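Local coordinates for protein trimethylamine-N-oxide reductase (Haemophilus influenzae, PDB 7L5I) that probably reduces S- or N-oxide substrates at a molybdenum centre carried by two molybdopterin guanine dinucleotides, as in trimethylamine-N-oxide reductases, at residues S206-L211 with A340-M345. Numbering follows the deposited sequence.
Sequences SDIIVL and ASKRTM
Asp207 and Arg343 grip each other just ahead of two parallel strands, each using a backbone N-H. OD2 of Asp207 takes the N-H of Arg343 at 3.0 Å, on the anti side of the carboxylate and 16° out of its plane. In return the carbonyl O of Arg343 receives two donors: Asp207 N at 2.8 Å, in the carbonyl plane, and Ile208 N, longer at 3.2 Å and tilted from that plane. With CG beside its own backbone N (chi1 -61°), the aspartate swings its carboxylate over to the opposing main chain. Lys342 crosses it at about a right angle, its chain bent at chi2 and chi3, laying CE 3.5 Å from Asp207 CG. Lys342 NZ stays 4.0 Å from Asp207 OD2, too far for a salt bridge, though its charge probably helps stabilise the ionised carboxylate.

The bond from Ile208 N already opens the regular parallel pairing, and two more continue it: Ile208 O accepts from Met345 N, and Met345 O from Val210 N, both nearly straight. On one face of the sheet, Ile208 and Thr344 lie side by side and point the same way, OG1 of Thr344 coming 3.8 Å from CB of Ile208. The hydroxyl's hydrogen bond runs back to Phe339 O in helix 329-341, while CD1 of Ile208 reaches across to CB of Lys342. CG2 of Thr344 points instead to CG2 of Val210, 4.0 Å away. The other face carries Ile209 and Met345, whose side-chain ends diverge; Ile209 packs on Phe235 and Phe238 of helix 230-240.

Strand 208-212 sits between 244-249 and 344-348 in a five-stranded parallel sheet of order 3-2-1-4-5, entered here from helices 199-205 and 329-341, a Rossmann-like alpha/beta topology within the molybdopterin oxidoreductase fold.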
ATOM      1  N   SER A 206      27.145   7.236  -3.081  1.00 15.83           N
ATOM      2  CA  SER A 206      26.459   7.890  -1.973  1.00 15.41           C
ATOM      3  C   SER A 206      27.260   7.767  -0.677  1.00 18.89           C
ATOM      4  O   SER A 206      27.625   6.667  -0.263  1.00 22.62           O
ATOM      5  CB  SER A 206      25.072   7.299  -1.729  1.00 16.98           C
ATOM      6  OG  SER A 206      24.209   7.459  -2.851  1.00 18.25           O
ATOM      7  N   ASP A 207      27.497   8.898  -0.019  1.00 15.96           N
ATOM      8  CA  ASP A 207      28.079   8.875   1.320  1.00 18.22           C
ATOM      9  C   ASP A 207      27.029   8.679   2.408  1.00 17.47           C
ATOM     10  O   ASP A 207      27.330   8.131   3.477  1.00 18.19           O
ATOM     11  CB  ASP A 207      28.813  10.186   1.589  1.00 19.52           C
ATOM     12  CG  ASP A 207      29.937  10.427   0.622  1.00 31.31           C
ATOM     13  OD1 ASP A 207      30.787   9.512   0.477  1.00 27.96           O
ATOM     14  OD2 ASP A 207      29.971  11.539   0.024  1.00 28.90           O
ATOM     15  N   ILE A 208      25.819   9.181   2.175  1.00 13.91           N
ATOM     16  CA  ILE A 208      24.728   9.131   3.131  1.00 14.76           C
ATOM     17  C   ILE A 208      23.472   8.731   2.377  1.00 15.43           C
ATOM     18  O   ILE A 208      23.186   9.310   1.320  1.00 14.81           O
ATOM     19  CB  ILE A 208      24.490  10.484   3.827  1.00 15.26           C
ATOM     20  CG1 ILE A 208      25.772  11.017   4.464  1.00 17.32           C
ATOM     21  CG2 ILE A 208      23.348  10.386   4.862  1.00 18.99           C
ATOM     22  CD1 ILE A 208      25.599  12.431   5.042  1.00 23.69           C
ATOM     23  N   ILE A 209      22.707   7.799   2.929  1.00 14.82           N
ATOM     24  CA  ILE A 209      21.319   7.608   2.517  1.00 14.64           C
ATOM     25  C   ILE A 209      20.427   7.919   3.706  1.00 14.76           C
ATOM     26  O   ILE A 209      20.686   7.473   4.828  1.00 14.31           O
ATOM     27  CB  ILE A 209      21.041   6.206   1.953  1.00 13.84           C
ATOM     28  CG1 ILE A 209      21.230   5.103   2.978  1.00 14.57           C
ATOM     29  CG2 ILE A 209      21.952   5.944   0.740  1.00 15.25           C
ATOM     30  CD1 ILE A 209      20.991   3.694   2.379  1.00 19.27           C
ATOM     31  N   VAL A 210      19.379   8.677   3.451  1.00 13.46           N
ATOM     32  CA  VAL A 210      18.415   9.073   4.462  1.00 11.86           C
ATOM     33  C   VAL A 210      17.110   8.359   4.177  1.00 14.83           C
ATOM     34  O   VAL A 210      16.451   8.603   3.159  1.00 16.02           O
ATOM     35  CB  VAL A 210      18.229  10.590   4.485  1.00 15.19           C
ATOM     36  CG1 VAL A 210      17.305  10.982   5.606  1.00 14.06           C
ATOM     37  CG2 VAL A 210      19.596  11.262   4.617  1.00 13.91           C
ATOM     38  N   LEU A 211      16.735   7.468   5.080  1.00 13.71           N
ATOM     39  CA  LEU A 211      15.468   6.751   4.997  1.00 11.08           C
ATOM     40  C   LEU A 211      14.436   7.601   5.718  1.00 15.48           C
ATOM     41  O   LEU A 211      14.313   7.553   6.943  1.00 17.37           O
ATOM     42  CB  LEU A 211      15.605   5.352   5.593  1.00 13.04           C
ATOM     43  CG  LEU A 211      16.539   4.477   4.770  1.00 17.00           C
ATOM     44  CD1 LEU A 211      16.881   3.195   5.429  1.00 18.03           C
ATOM     45  CD2 LEU A 211      15.853   4.180   3.455  1.00 22.31           C
ATOM     46  N   ALA A 340      24.619  18.513   2.942  1.00 16.58           N
ATOM     47  CA  ALA A 340      25.232  19.370   1.936  1.00 19.77           C
ATOM     48  C   ALA A 340      26.713  19.061   1.737  1.00 21.80           C
ATOM     49  O   ALA A 340      27.251  19.283   0.645  1.00 22.68           O
ATOM     50  CB  ALA A 340      25.079  20.850   2.326  1.00 20.24           C
ATOM     51  N   SER A 341      27.377  18.539   2.754  1.00 22.16           N
ATOM     52  CA  SER A 341      28.807  18.309   2.681  1.00 22.47           C
ATOM     53  C   SER A 341      29.146  17.015   1.974  1.00 23.14           C
ATOM     54  O   SER A 341      30.251  16.883   1.445  1.00 23.18           O
ATOM     55  CB  SER A 341      29.389  18.283   4.097  1.00 25.84           C
ATOM     56  OG  SER A 341      28.954  17.119   4.761  1.00 41.82           O
ATOM     57  N   LYS A 342      28.226  16.062   1.966  1.00 19.92           N
ATOM     58  CA  LYS A 342      28.443  14.724   1.459  1.00 21.65           C
ATOM     59  C   LYS A 342      27.450  14.473   0.331  1.00 17.84           C
ATOM     60  O   LYS A 342      26.434  15.148   0.226  1.00 23.08           O
ATOM     61  CB  LYS A 342      28.241  13.670   2.559  1.00 24.16           C
ATOM     62  CG  LYS A 342      29.023  13.883   3.838  1.00 30.87           C
ATOM     63  CD  LYS A 342      30.525  13.827   3.620  1.00 35.83           C
ATOM     64  CE  LYS A 342      31.016  12.443   3.222  1.00 48.58           C
ATOM     65  NZ  LYS A 342      32.502  12.401   3.018  1.00 63.81           N
ATOM     66  N   ARG A 343      27.765  13.497  -0.515  1.00 13.40           N
ATOM     67  CA  ARG A 343      26.821  13.052  -1.542  1.00 15.04           C
ATOM     68  C   ARG A 343      25.711  12.260  -0.861  1.00 15.75           C
ATOM     69  O   ARG A 343      25.968  11.194  -0.288  1.00 16.92           O
ATOM     70  CB  ARG A 343      27.543  12.219  -2.591  1.00 17.92           C
ATOM     71  CG  ARG A 343      26.674  11.740  -3.747  1.00 18.96           C
ATOM     72  CD  ARG A 343      26.094  12.888  -4.583  1.00 17.39           C
ATOM     73  NE  ARG A 343      27.119  13.836  -5.013  1.00 20.96           N
ATOM     74  CZ  ARG A 343      27.953  13.642  -6.030  1.00 20.71           C
ATOM     75  NH1 ARG A 343      27.901  12.540  -6.769  1.00 22.01           N
ATOM     76  NH2 ARG A 343      28.848  14.575  -6.320  1.00 27.23           N
ATOM     77  N   THR A 344      24.487  12.786  -0.919  1.00 16.55           N
ATOM     78  CA  THR A 344      23.361  12.328  -0.110  1.00 15.43           C
ATOM     79  C   THR A 344      22.173  11.959  -0.993  1.00 17.96           C
ATOM     80  O   THR A 344      21.794  12.726  -1.882  1.00 16.11           O
ATOM     81  CB  THR A 344      22.966  13.437   0.861  1.00 17.46           C
ATOM     82  OG1 THR A 344      24.084  13.684   1.734  1.00 20.74           O
ATOM     83  CG2 THR A 344      21.750  13.065   1.715  1.00 18.45           C
ATOM     84  N   MET A 345      21.599  10.778  -0.739  1.00 14.80           N
ATOM     85  CA  MET A 345      20.351  10.346  -1.369  1.00 15.79           C
ATOM     86  C   MET A 345      19.237  10.379  -0.337  1.00 13.75           C
ATOM     87  O   MET A 345      19.274   9.641   0.659  1.00 13.74           O
ATOM     88  CB  MET A 345      20.486   8.941  -1.961  1.00 15.56           C
ATOM     89  CG  MET A 345      19.197   8.407  -2.612  1.00 14.19           C
ATOM     90  SD  MET A 345      18.556   9.397  -3.972  1.00 17.93           S
ATOM     91  CE  MET A 345      19.655   8.901  -5.277  1.00 21.15           C
TER